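Local coordinates for protein Kinase A (Toxoplasma gondii, PDB 5J3U) that binds cAMP, one molecule in each of two cyclic nucleotide-binding domains, and as a regulatory chain of its family probably holds the kinase catalytic subunit inactive, at residues Tyr134-Leu138 with Tyr181-Glu185; Ser187-Thr191 with Glu202-Tyr206. All blocks are in the same frame, centred on the assembly; numbering follows the deposited sequence.

Contact 1 of 2, residues Tyr134-Leu138 with Tyr181-Glu185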
loop_
_atom_site.group_PDB
_atom_site.type_symbol
_atom_site.label_atom_id
_atom_site.label_comp_id
_atom_site.label_asym_id
_atom_site.label_seq_id
_atom_site.Cartn_x
_atom_site.Cartn_y
_atom_site.Cartn_z
ATOM N N TYR A 134 -3.589 -9.888 7.334
ATOM C CA TYR A 134 -2.746 -10.110 6.127
ATOM C C TYR A 134 -1.688 -11.172 6.425
ATOM O O TYR A 134 -1.471 -12.085 5.616
ATOM C CB TYR A 134 -2.041 -8.860 5.637
ATOM C CG TYR A 134 -2.868 -7.887 4.841
ATOM C CD1 TYR A 134 -3.706 -8.304 3.801
ATOM C CD2 TYR A 134 -2.725 -6.499 5.085
ATOM C CE1 TYR A 134 -4.427 -7.377 3.044
ATOM C CE2 TYR A 134 -3.415 -5.555 4.326
ATOM C CZ TYR A 134 -4.255 -5.985 3.316
ATOM O OH TYR A 134 -4.921 -5.025 2.599
ATOM N N ASP A 135 -1.066 -11.094 7.597
ATOM C CA ASP A 135 -0.099 -12.106 7.946
ATOM C C ASP A 135 -0.651 -13.536 7.975
ATOM O O ASP A 135 -0.033 -14.453 7.472
ATOM C CB ASP A 135 0.545 -11.780 9.248
ATOM C CG ASP A 135 1.843 -12.531 9.431
ATOM O OD1 ASP A 135 2.703 -12.552 8.478
ATOM O OD2 ASP A 135 1.980 -13.062 10.537
ATOM N N SER A 136 -1.838 -13.680 8.569
ATOM C CA SER A 136 -2.571 -14.915 8.602
ATOM C C SER A 136 -2.908 -15.433 7.253
ATOM O O SER A 136 -2.640 -16.618 6.944
ATOM C CB SER A 136 -3.805 -14.733 9.445
ATOM O OG SER A 136 -4.499 -15.932 9.473
ATOM N N PHE A 137 -3.373 -14.535 6.384
ATOM C CA PHE A 137 -3.776 -14.872 5.024
ATOM C C PHE A 137 -2.574 -15.389 4.276
ATOM O O PHE A 137 -2.654 -16.440 3.676
ATOM C CB PHE A 137 -4.374 -13.658 4.370
ATOM C CG PHE A 137 -4.537 -13.759 2.880
ATOM C CD1 PHE A 137 -5.390 -14.702 2.346
ATOM C CD2 PHE A 137 -3.870 -12.871 2.050
ATOM C CE1 PHE A 137 -5.570 -14.789 0.955
ATOM C CE2 PHE A 137 -4.048 -12.931 0.675
ATOM C CZ PHE A 137 -4.892 -13.899 0.140
ATOM N N LEU A 138 -1.481 -14.675 4.324
ATOM C CA LEU A 138 -0.295 -15.033 3.479
ATOM C C LEU A 138 0.282 -16.366 3.901
ATOM O O LEU A 138 0.924 -17.079 3.139
ATOM C CB LEU A 138 0.794 -13.962 3.556
ATOM C CG LEU A 138 0.498 -12.589 2.970
ATOM C CD1 LEU A 138 1.727 -11.722 2.989
ATOM C CD2 LEU A 138 -0.023 -12.695 1.530
ATOM N N TYR A 181 -1.571 -9.320 -7.659
ATOM C CA TYR A 181 -2.795 -9.590 -6.941
ATOM C C TYR A 181 -2.895 -11.017 -6.368
ATOM O O TYR A 181 -2.391 -11.985 -6.937
ATOM C CB TYR A 181 -3.986 -9.390 -7.890
ATOM C CG TYR A 181 -4.150 -8.012 -8.440
ATOM C CD1 TYR A 181 -4.826 -7.032 -7.744
ATOM C CD2 TYR A 181 -3.616 -7.684 -9.687
ATOM C CE1 TYR A 181 -4.992 -5.753 -8.277
ATOM C CE2 TYR A 181 -3.741 -6.422 -10.201
ATOM C CZ TYR A 181 -4.437 -5.467 -9.516
ATOM O OH TYR A 181 -4.608 -4.203 -10.024
ATOM N N ILE A 182 -3.432 -11.132 -5.165
ATOM C CA ILE A 182 -3.792 -12.398 -4.575
ATOM C C ILE A 182 -5.274 -12.293 -4.129
ATOM O O ILE A 182 -5.697 -11.302 -3.493
ATOM C CB ILE A 182 -2.935 -12.748 -3.366
ATOM C CG1 ILE A 182 -1.433 -12.431 -3.619
ATOM C CG2 ILE A 182 -3.189 -14.196 -3.035
ATOM C CD1 ILE A 182 -0.567 -12.547 -2.363
ATOM N N VAL A 183 -6.084 -13.274 -4.490
ATOM C CA VAL A 183 -7.465 -13.220 -4.189
ATOM C C VAL A 183 -7.589 -13.580 -2.698
ATOM O O VAL A 183 -7.213 -14.681 -2.289
ATOM C CB VAL A 183 -8.286 -14.256 -4.997
ATOM C CG1 VAL A 183 -9.725 -14.225 -4.585
ATOM C CG2 VAL A 183 -8.187 -14.017 -6.525
ATOM N N GLU A 184 -8.163 -12.685 -1.937
ATOM C CA GLU A 184 -8.438 -12.961 -0.497
ATOM C C GLU A 184 -9.730 -13.766 -0.312
ATOM O O GLU A 184 -9.779 -14.697 0.499
ATOM C CB GLU A 184 -8.592 -11.649 0.274
ATOM C CG GLU A 184 -7.371 -10.757 0.257
ATOM C CD GLU A 184 -7.551 -9.444 1.052
ATOM O OE1 GLU A 184 -7.983 -9.563 2.251
ATOM O OE2 GLU A 184 -7.230 -8.338 0.498
ATOM N N GLU A 185 -10.780 -13.358 -1.018
ATOM C CA GLU A 185 -12.086 -14.006 -1.020
ATOM C C GLU A 185 -12.769 -13.708 -2.353
ATOM O O GLU A 185 -12.461 -12.696 -2.997
ATOM C CB GLU A 185 -12.993 -13.472 0.103
ATOM C CG GLU A 185 -12.518 -13.676 1.530
ATOM C CD GLU A 185 -13.651 -13.366 2.537
ATOM O OE1 GLU A 185 -14.501 -14.247 2.774
ATOM O OE2 GLU A 185 -13.669 -12.256 3.066
#
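Phe137 and Glu184 meet where the long helix 116-138, the link between the two cyclic nucleotide-binding domains, ends against the beta barrel of the second one. The helix runs almost square to strand 179-183, with an angle of 83° between their directions, and Phe137 buries more surface here than any other residue. From CB, which points at the strand, the Phe137 side chain reaches outward because CG stands anti to the backbone N (chi1 166°). Its CE1 then lies 3.7 Å from Glu184 CA, at the corner where the strand turns. At the far end Phe137 CZ is 3.6 Å from Ile182 CG2. The same Phe137 CZ, at the ring edge, comes within 3.4 Å of Val183 O. CE2, on the other flank, is shared between Ile182 CG2 and Glu184 CG. That last methylene sits over one ring face as a CH-pi contact, 4.2 Å from the centroid and displaced toward the rim.

Beyond CG the Glu184 chain stays extended and carries its carboxylate away from the phenyl ring, toward Tyr134, where Glu184 OE2 lies 3.9 Å from Tyr134 CE1, in the plane of that ring at its edge. OE1 forms a salt bridge with Arg130, and OE2 is hydrogen-bonded to Thr161, which also bonds Tyr134 OH. Arg130 in turn makes a cation-pi contact with Tyr134. Glu184 and Glu185 both face Lys234 in a classic beta bulge. Deeper in, where helix 149-157 covers Leu138, the leucine methyl CD2 meets Ile182 CD1 at 3.9 Å.

Contact 2 of 2, residues Ser187-Thr191 with Glu202-Tyr206. With CMP (adenosine-3',5'-cyclic-monophosphate), chain B.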
loop_
_atom_site.group_PDB
_atom_site.type_symbol
_atom_site.label_atom_id
_atom_site.label_comp_id
_atom_site.label_asym_id
_atom_site.label_seq_id
_atom_site.Cartn_x
_atom_site.Cartn_y
_atom_site.Cartn_z
ATOM N N SER A 187 -14.002 -14.615 -6.339
ATOM C CA SER A 187 -13.648 -15.360 -7.505
ATOM C C SER A 187 -13.396 -14.423 -8.678
ATOM O O SER A 187 -13.916 -13.313 -8.719
ATOM C CB SER A 187 -14.803 -16.329 -7.847
ATOM O OG SER A 187 -14.481 -17.209 -8.907
ATOM N N ALA A 188 -12.648 -14.908 -9.633
ATOM C CA ALA A 188 -12.341 -14.154 -10.886
ATOM C C ALA A 188 -12.077 -15.113 -11.964
ATOM O O ALA A 188 -11.845 -16.311 -11.719
ATOM C CB ALA A 188 -11.140 -13.221 -10.702
ATOM N N VAL A 189 -12.130 -14.611 -13.207
ATOM C CA VAL A 189 -11.778 -15.364 -14.371
ATOM C C VAL A 189 -10.752 -14.588 -15.228
ATOM O O VAL A 189 -10.828 -13.376 -15.319
ATOM C CB VAL A 189 -13.009 -15.723 -15.246
ATOM C CG1 VAL A 189 -13.936 -16.627 -14.397
ATOM C CG2 VAL A 189 -13.750 -14.473 -15.690
ATOM N N ALA A 190 -9.805 -15.315 -15.768
ATOM C CA ALA A 190 -8.862 -14.780 -16.755
ATOM C C ALA A 190 -9.402 -15.130 -18.131
ATOM O O ALA A 190 -9.710 -16.318 -18.401
ATOM C CB ALA A 190 -7.512 -15.402 -16.574
ATOM N N THR A 191 -9.426 -14.133 -19.003
ATOM C CA THR A 191 -9.773 -14.367 -20.426
ATOM C C THR A 191 -8.653 -13.770 -21.234
ATOM O O THR A 191 -8.081 -12.722 -20.856
ATOM C CB THR A 191 -11.137 -13.756 -20.787
ATOM O OG1 THR A 191 -11.092 -12.322 -20.834
ATOM C CG2 THR A 191 -12.188 -14.124 -19.789
ATOM N N GLU A 202 -12.053 -17.712 -22.147
ATOM C CA GLU A 202 -11.731 -17.990 -20.753
ATOM C C GLU A 202 -10.599 -18.976 -20.708
ATOM O O GLU A 202 -10.643 -19.969 -21.394
ATOM C CB GLU A 202 -12.931 -18.499 -19.978
ATOM C CG GLU A 202 -12.540 -18.838 -18.545
ATOM C CD GLU A 202 -13.682 -19.447 -17.765
ATOM O OE1 GLU A 202 -14.823 -18.930 -17.871
ATOM O OE2 GLU A 202 -13.399 -20.451 -17.068
ATOM N N VAL A 203 -9.586 -18.693 -19.890
ATOM C CA VAL A 203 -8.391 -19.503 -19.753
ATOM C C VAL A 203 -8.065 -19.931 -18.307
ATOM O O VAL A 203 -7.190 -20.788 -18.103
ATOM C CB VAL A 203 -7.148 -18.846 -20.381
ATOM C CG1 VAL A 203 -7.358 -18.700 -21.880
ATOM C CG2 VAL A 203 -6.837 -17.477 -19.805
ATOM N N LYS A 204 -8.746 -19.362 -17.323
ATOM C CA LYS A 204 -8.484 -19.791 -15.916
ATOM C C LYS A 204 -9.569 -19.253 -15.051
ATOM O O LYS A 204 -10.125 -18.197 -15.331
ATOM C CB LYS A 204 -7.126 -19.289 -15.427
ATOM C CG LYS A 204 -6.705 -19.899 -14.103
ATOM C CD LYS A 204 -5.213 -19.801 -13.992
ATOM C CE LYS A 204 -4.725 -20.287 -12.652
ATOM N NZ LYS A 204 -4.550 -21.757 -12.670
ATOM N N LYS A 205 -9.889 -19.974 -13.956
ATOM C CA LYS A 205 -10.853 -19.533 -12.980
ATOM C C LYS A 205 -10.076 -19.405 -11.679
ATOM O O LYS A 205 -9.255 -20.268 -11.408
ATOM C CB LYS A 205 -11.951 -20.595 -12.780
ATOM C CG LYS A 205 -12.658 -21.055 -14.049
ATOM C CD LYS A 205 -13.586 -22.267 -13.784
ATOM C CE LYS A 205 -14.467 -22.621 -14.990
ATOM N NZ LYS A 205 -15.480 -21.560 -15.303
ATOM N N TYR A 206 -10.250 -18.307 -10.958
ATOM C CA TYR A 206 -9.503 -18.084 -9.703
ATOM C C TYR A 206 -10.444 -18.222 -8.538
ATOM O O TYR A 206 -11.592 -17.861 -8.623
ATOM C CB TYR A 206 -8.892 -16.681 -9.650
ATOM C CG TYR A 206 -7.778 -16.523 -10.627
ATOM C CD1 TYR A 206 -6.628 -17.274 -10.532
ATOM C CD2 TYR A 206 -7.913 -15.682 -11.732
ATOM C CE1 TYR A 206 -5.612 -17.158 -11.443
ATOM C CE2 TYR A 206 -6.852 -15.509 -12.628
ATOM C CZ TYR A 206 -5.737 -16.246 -12.499
ATOM O OH TYR A 206 -4.721 -16.156 -13.407
HETATM P P CMP B . -0.312 -10.474 -16.255
HETATM O O1P CMP B . 0.439 -9.529 -15.408
HETATM O O2P CMP B . 0.133 -10.647 -17.713
HETATM O "O5'" CMP B . -1.847 -10.022 -16.232
HETATM C "C5'" CMP B . -2.810 -10.949 -16.768
HETATM C "C4'" CMP B . -2.683 -12.185 -15.873
HETATM O "O4'" CMP B . -3.525 -13.293 -16.225
HETATM C "C3'" CMP B . -1.308 -12.806 -16.032
HETATM O "O3'" CMP B . -0.331 -11.907 -15.491
HETATM C "C2'" CMP B . -1.456 -14.137 -15.342
HETATM O "O2'" CMP B . -1.383 -14.002 -13.894
HETATM C "C1'" CMP B . -2.921 -14.429 -15.653
HETATM N N9 CMP B . -3.084 -15.507 -16.580
HETATM C C8 CMP B . -3.978 -16.502 -16.389
HETATM N N7 CMP B . -3.955 -17.376 -17.466
HETATM C C5 CMP B . -3.068 -16.894 -18.363
HETATM C C6 CMP B . -2.539 -17.311 -19.697
HETATM N N6 CMP B . -2.992 -18.439 -20.327
HETATM N N1 CMP B . -1.604 -16.512 -20.230
HETATM C C2 CMP B . -1.128 -15.358 -19.685
HETATM N N3 CMP B . -1.570 -14.938 -18.455
HETATM C C4 CMP B . -2.485 -15.662 -17.771
#
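The Tyr206 ring packs beside Ala190 with its hydroxyl directed at the nucleotide: Lys204 CG covers one face, 3.9 Å above the plane and offset toward the rim, while Ala190 CB, Ala188 O and the cAMP atom C8 approach obliquely. Tyr206 CE2 is 4.0 Å from Ala190 CB, and the hydroxyl Tyr206 OH ends 3.1 Å from cAMP C8, close to the sugar-base junction. Ala190 CB itself lies 3.7 Å from the same C8, and Val203 CG2 reaches N7 of the adenine at a similar separation. Two apolar groups, from Ala190 and Val203, and the Tyr206 hydroxyl thus border the imidazole part of the adenine.

The backbone beneath is an antiparallel hairpin interrupted by a classic bulge, in which Val203 and Lys204 both face Ala190. The oxygen Ala190 O takes a nearly straight bond from Val203 N (2.8 Å, 176°) and a weak one from Lys204 N; the register slips by one residue, which places Val203 next to the adenine. At the other end Tyr206 O accepts a longer bond from Ala188 N, which lies above the carbonyl plane, and, in one of the two conformers of Ser187, a bond from Ser187 OG, 3.0 Å away and nearly in line with the carbonyl bond. On the face carrying Val189, Lys205 NZ bridges to the syn lone pair of Glu202 OE2, tying together two residues of the same strand.

Strand 201-206 is an edge strand of its four-stranded sheet within this chain; strand 187-192 pairs on its other side with strand 226-229, where Val227 touches Ala188 and Tyr206.

Both contacts involve the barrel of the second cyclic nucleotide-binding domain, their centres 18 Å apart. Both segments of contact 1 precede those of contact 2, and strand 179-183 is followed directly by strand 187-192, although the two strands lie in different antiparallel sheets of the barrel. The contacts touch where Val183 CG2 packs on Tyr206 CB, 4.2 Å apart. Contact 1 thus joins the interdomain helix to one sheet, while contact 2 builds part of the cAMP pocket in the other. The same barrel therefore carries this part of the nucleotide pocket on one sheet and the packing against the interdomain helix on the other.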